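Local coordinates for rieske iron-sulfur protein soxF (Sulfolobus acidocaldarius, PDB 1JM1) that probably carries electrons in the respiratory chain as a Rieske protein, using a [2Fe-2S] cluster held by cysteine and histidine residues, at residues Gly70-Gly73 with Gln74-Thr77; Lys14-Asn17 with Ile18-Gln22. All coordinates share one frame; numbering follows the deposited sequence.

Interaction 1. Residues Gly70-Gly73 with Gln74-Thr77; sequences GPLG and QIQT
Gln74 sends its backbone N back to Pro71 O at 2.9 Å, closing a type I beta turn with Leu72 and Gly73 at its corners; the N-H...O angle is 148°. The Gln74 side chain runs out extended, its CG anti to the backbone N, but its root still rests on the turn, with CB 3.5 Å from Pro71 O. Ile75 follows and folds back over the same peptides. Its CG1 lies beside the backbone N and anti to the carbonyl carbon (chi1 -66°), which lays this branch against the carbonyl oxygens, CG1 being 3.8 Å from both Pro71 O and Leu72 O. The branch ends at CD1, 4.0 Å from CD2 of Leu72; the two side chains run side by side, pointing the same way, and both reach Ile152 of strand 151-155. The backbone O of Ile75 accepts a hydrogen bond from Asn62 ND2. Cut back to an alanine, Ile75 would lose CG1 and CD1, which would probably leave Leu72 CD2 without its neighbour and open a gap against Ile152. The turn thus has two faces: a polar, exposed one at Gln74 and an apolar one at Leu72 and Ile75 that seats the loop on the sheet.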
loop_
_atom_site.group_PDB
_atom_site.type_symbol
_atom_site.label_atom_id
_atom_site.label_comp_id
_atom_site.label_asym_id
_atom_site.label_seq_id
_atom_site.Cartn_x
_atom_site.Cartn_y
_atom_site.Cartn_z
ATOM N N GLY A 70 9.067 -18.317 3.854
ATOM C CA GLY A 70 7.632 -18.584 3.484
ATOM C C GLY A 70 6.884 -18.662 4.787
ATOM O O GLY A 70 7.528 -18.796 5.849
ATOM N N PRO A 71 5.554 -18.504 4.799
ATOM C CA PRO A 71 4.749 -18.372 3.586
ATOM C C PRO A 71 4.748 -17.003 2.997
ATOM O O PRO A 71 4.480 -16.903 1.771
ATOM C CB PRO A 71 3.302 -18.781 4.085
ATOM C CG PRO A 71 3.397 -18.644 5.528
ATOM C CD PRO A 71 4.804 -18.728 6.027
ATOM N N LEU A 72 4.965 -15.887 3.728
ATOM C CA LEU A 72 4.864 -14.560 3.097
ATOM C C LEU A 72 5.893 -14.390 1.989
ATOM O O LEU A 72 5.608 -13.723 0.997
ATOM C CB LEU A 72 4.948 -13.446 4.144
ATOM C CG LEU A 72 3.788 -13.378 5.079
ATOM C CD1 LEU A 72 4.029 -12.377 6.195
ATOM C CD2 LEU A 72 2.509 -12.937 4.308
ATOM N N GLY A 73 7.069 -14.977 2.153
ATOM C CA GLY A 73 8.086 -14.922 1.132
ATOM C C GLY A 73 7.816 -15.800 -0.074
ATOM O O GLY A 73 8.509 -15.688 -1.085
ATOM N N GLN A 74 6.837 -16.693 0.018
ATOM C CA GLN A 74 6.512 -17.595 -1.077
ATOM C C GLN A 74 5.425 -17.046 -1.973
ATOM O O GLN A 74 5.101 -17.631 -3.007
ATOM C CB GLN A 74 6.148 -18.967 -0.524
ATOM C CG GLN A 74 6.068 -20.027 -1.599
ATOM C CD GLN A 74 6.025 -21.431 -1.041
ATOM O OE1 GLN A 74 5.647 -21.597 0.155
ATOM N NE2 GLN A 74 6.332 -22.421 -1.863
ATOM N N ILE A 75 4.824 -15.922 -1.620
ATOM C CA ILE A 75 3.780 -15.315 -2.466
ATOM C C ILE A 75 4.474 -14.828 -3.747
ATOM O O ILE A 75 5.426 -14.057 -3.713
ATOM C CB ILE A 75 3.095 -14.165 -1.725
ATOM C CG1 ILE A 75 2.322 -14.706 -0.520
ATOM C CG2 ILE A 75 2.205 -13.387 -2.661
ATOM C CD1 ILE A 75 1.802 -13.602 0.405
ATOM N N GLN A 76 3.980 -15.324 -4.912
ATOM C CA GLN A 76 4.573 -14.916 -6.177
ATOM C C GLN A 76 3.951 -13.675 -6.753
ATOM O O GLN A 76 4.655 -12.874 -7.416
ATOM C CB GLN A 76 4.455 -16.059 -7.230
ATOM C CG GLN A 76 5.313 -17.227 -6.845
ATOM C CD GLN A 76 5.105 -18.361 -7.839
ATOM O OE1 GLN A 76 5.626 -18.271 -8.964
ATOM N NE2 GLN A 76 4.382 -19.338 -7.410
ATOM N N THR A 77 2.654 -13.506 -6.582
ATOM C CA THR A 77 1.893 -12.401 -7.120
ATOM C C THR A 77 0.856 -11.999 -6.111
ATOM O O THR A 77 0.481 -12.766 -5.229
ATOM C CB THR A 77 1.211 -12.702 -8.438
ATOM O OG1 THR A 77 0.107 -13.593 -8.142
ATOM C CG2 THR A 77 2.159 -13.328 -9.486
#

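Interaction 2. Residues Lys14-Asn17 with Ile18-Gln22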
loop_
_atom_site.group_PDB
_atom_site.type_symbol
_atom_site.label_atom_id
_atom_site.label_comp_id
_atom_site.label_asym_id
_atom_site.label_seq_id
_atom_site.Cartn_x
_atom_site.Cartn_y
_atom_site.Cartn_z
ATOM N N LYS A 14 -10.037 -5.324 9.572
ATOM C CA LYS A 14 -10.961 -4.803 8.601
ATOM C C LYS A 14 -10.607 -3.384 8.210
ATOM O O LYS A 14 -10.618 -2.465 9.051
ATOM C CB LYS A 14 -12.384 -4.809 9.217
ATOM C CG LYS A 14 -13.423 -4.452 8.146
ATOM C CD LYS A 14 -14.831 -4.299 8.766
ATOM C CE LYS A 14 -15.292 -5.517 9.553
ATOM N NZ LYS A 14 -16.724 -5.384 9.926
ATOM N N VAL A 15 -10.304 -3.166 6.972
ATOM C CA VAL A 15 -9.952 -1.842 6.449
ATOM C C VAL A 15 -11.203 -1.032 6.164
ATOM O O VAL A 15 -11.353 0.109 6.586
ATOM C CB VAL A 15 -9.070 -1.946 5.191
ATOM C CG1 VAL A 15 -8.787 -0.533 4.645
ATOM C CG2 VAL A 15 -7.781 -2.638 5.482
ATOM N N ALA A 16 -12.112 -1.615 5.365
ATOM C CA ALA A 16 -13.294 -0.931 4.873
ATOM C C ALA A 16 -14.179 -1.962 4.187
ATOM O O ALA A 16 -13.699 -3.010 3.775
ATOM C CB ALA A 16 -12.954 0.146 3.843
ATOM N N ASN A 17 -15.457 -1.635 4.009
ATOM C CA ASN A 17 -16.300 -2.404 3.123
ATOM C C ASN A 17 -16.103 -1.926 1.703
ATOM O O ASN A 17 -15.858 -0.734 1.469
ATOM C CB ASN A 17 -17.773 -2.220 3.580
ATOM C CG ASN A 17 -18.694 -3.182 2.844
ATOM O OD1 ASN A 17 -19.188 -2.869 1.758
ATOM N ND2 ASN A 17 -18.905 -4.335 3.442
ATOM N N ILE A 18 -16.268 -2.830 0.738
ATOM C CA ILE A 18 -16.192 -2.425 -0.677
ATOM C C ILE A 18 -17.093 -1.269 -0.991
ATOM O O ILE A 18 -16.747 -0.427 -1.806
ATOM C CB ILE A 18 -16.516 -3.660 -1.576
ATOM C CG1 ILE A 18 -16.316 -3.368 -3.051
ATOM C CG2 ILE A 18 -17.922 -4.195 -1.376
ATOM C CD1 ILE A 18 -14.842 -3.104 -3.406
ATOM N N GLN A 19 -18.276 -1.184 -0.364
ATOM C CA GLN A 19 -19.185 -0.072 -0.699
ATOM C C GLN A 19 -18.674 1.265 -0.211
ATOM O O GLN A 19 -18.988 2.290 -0.787
ATOM C CB GLN A 19 -20.578 -0.323 -0.158
ATOM C CG GLN A 19 -21.293 -1.422 -0.934
ATOM C CD GLN A 19 -21.405 -1.199 -2.380
ATOM O OE1 GLN A 19 -21.599 -0.043 -2.799
ATOM N NE2 GLN A 19 -21.229 -2.239 -3.170
ATOM N N GLN A 20 -17.880 1.297 0.870
ATOM C CA GLN A 20 -17.253 2.531 1.322
ATOM C C GLN A 20 -16.244 2.989 0.270
ATOM O O GLN A 20 -16.142 4.202 -0.033
ATOM C CB GLN A 20 -16.638 2.361 2.703
ATOM C CG GLN A 20 -17.628 2.131 3.804
ATOM C CD GLN A 20 -17.029 1.716 5.117
ATOM O OE1 GLN A 20 -16.338 0.751 5.249
ATOM N NE2 GLN A 20 -17.233 2.519 6.144
ATOM N N VAL A 21 -15.476 2.068 -0.284
ATOM C CA VAL A 21 -14.486 2.414 -1.307
ATOM C C VAL A 21 -15.180 2.889 -2.556
ATOM O O VAL A 21 -14.873 3.947 -3.093
ATOM C CB VAL A 21 -13.528 1.225 -1.549
ATOM C CG1 VAL A 21 -12.594 1.553 -2.723
ATOM C CG2 VAL A 21 -12.780 0.819 -0.327
ATOM N N GLN A 22 -16.175 2.119 -3.011
ATOM C CA GLN A 22 -16.885 2.543 -4.225
ATOM C C GLN A 22 -17.646 3.831 -4.097
ATOM O O GLN A 22 -17.648 4.637 -5.017
ATOM C CB GLN A 22 -17.833 1.362 -4.649
ATOM C CG GLN A 22 -17.212 0.008 -4.980
#
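Asn17 O is approached by two backbone N-H groups of the first helical turn, Gln20 N at 2.9 Å and Val21 N at 3.3 Å, both weak bonds. The firmer contacts are made by side chains. Asn17 is the N-cap: its CG is anti to the backbone N (chi1 -170°), which brings OD1 to Gln19 N at 2.9 Å in a nearly straight bond (169°), the donor tilted somewhat from the amide plane. In return Gln20, extended beyond CG, reaches back along the strand, and its OE1 takes the N-H of Asn17 at 2.8 Å. That bond is in the carbonyl plane, on a lone pair, and almost linear (171°). The two exchanges form a capping box. OE1 of Gln20 also lies over Ala16, 3.5 Å from its CA, while Ala16 CB meets CG2 of Val21 at 4.2 Å on the buried side. The other end of the Asn17 amide is held as well, ND2 donating to Asp161 OD1 and Thr159 O, and these bonds fix the rotation of the group. Backbone N-H groups of Asn17 and Gln19 are therefore both satisfied by side-chain amides at the junction where strand 13-17 runs straight into helix 18-28.

From the N terminus, interaction 2 comes first, joining the end of strand 13-17 to the start of helix 18-28; interaction 1 follows later, in the loop between strands 59-61 and 77-79. Each lies within one continuous piece of chain, and interaction 2 closes before interaction 1 opens, so they are in series, neither nested nor crossed. Their centres are 25 Å apart and their nearest atoms about 15 Å, so they do not meet. Both nevertheless bear on the same three-stranded antiparallel sheet, 13-17, 161-167, 151-155: interaction 2 continues from one outer strand and is tied to the central strand through Asp161, whereas interaction 1 rests on Ile152 in the other outer strand. Both lie away from the iron-sulfur cluster.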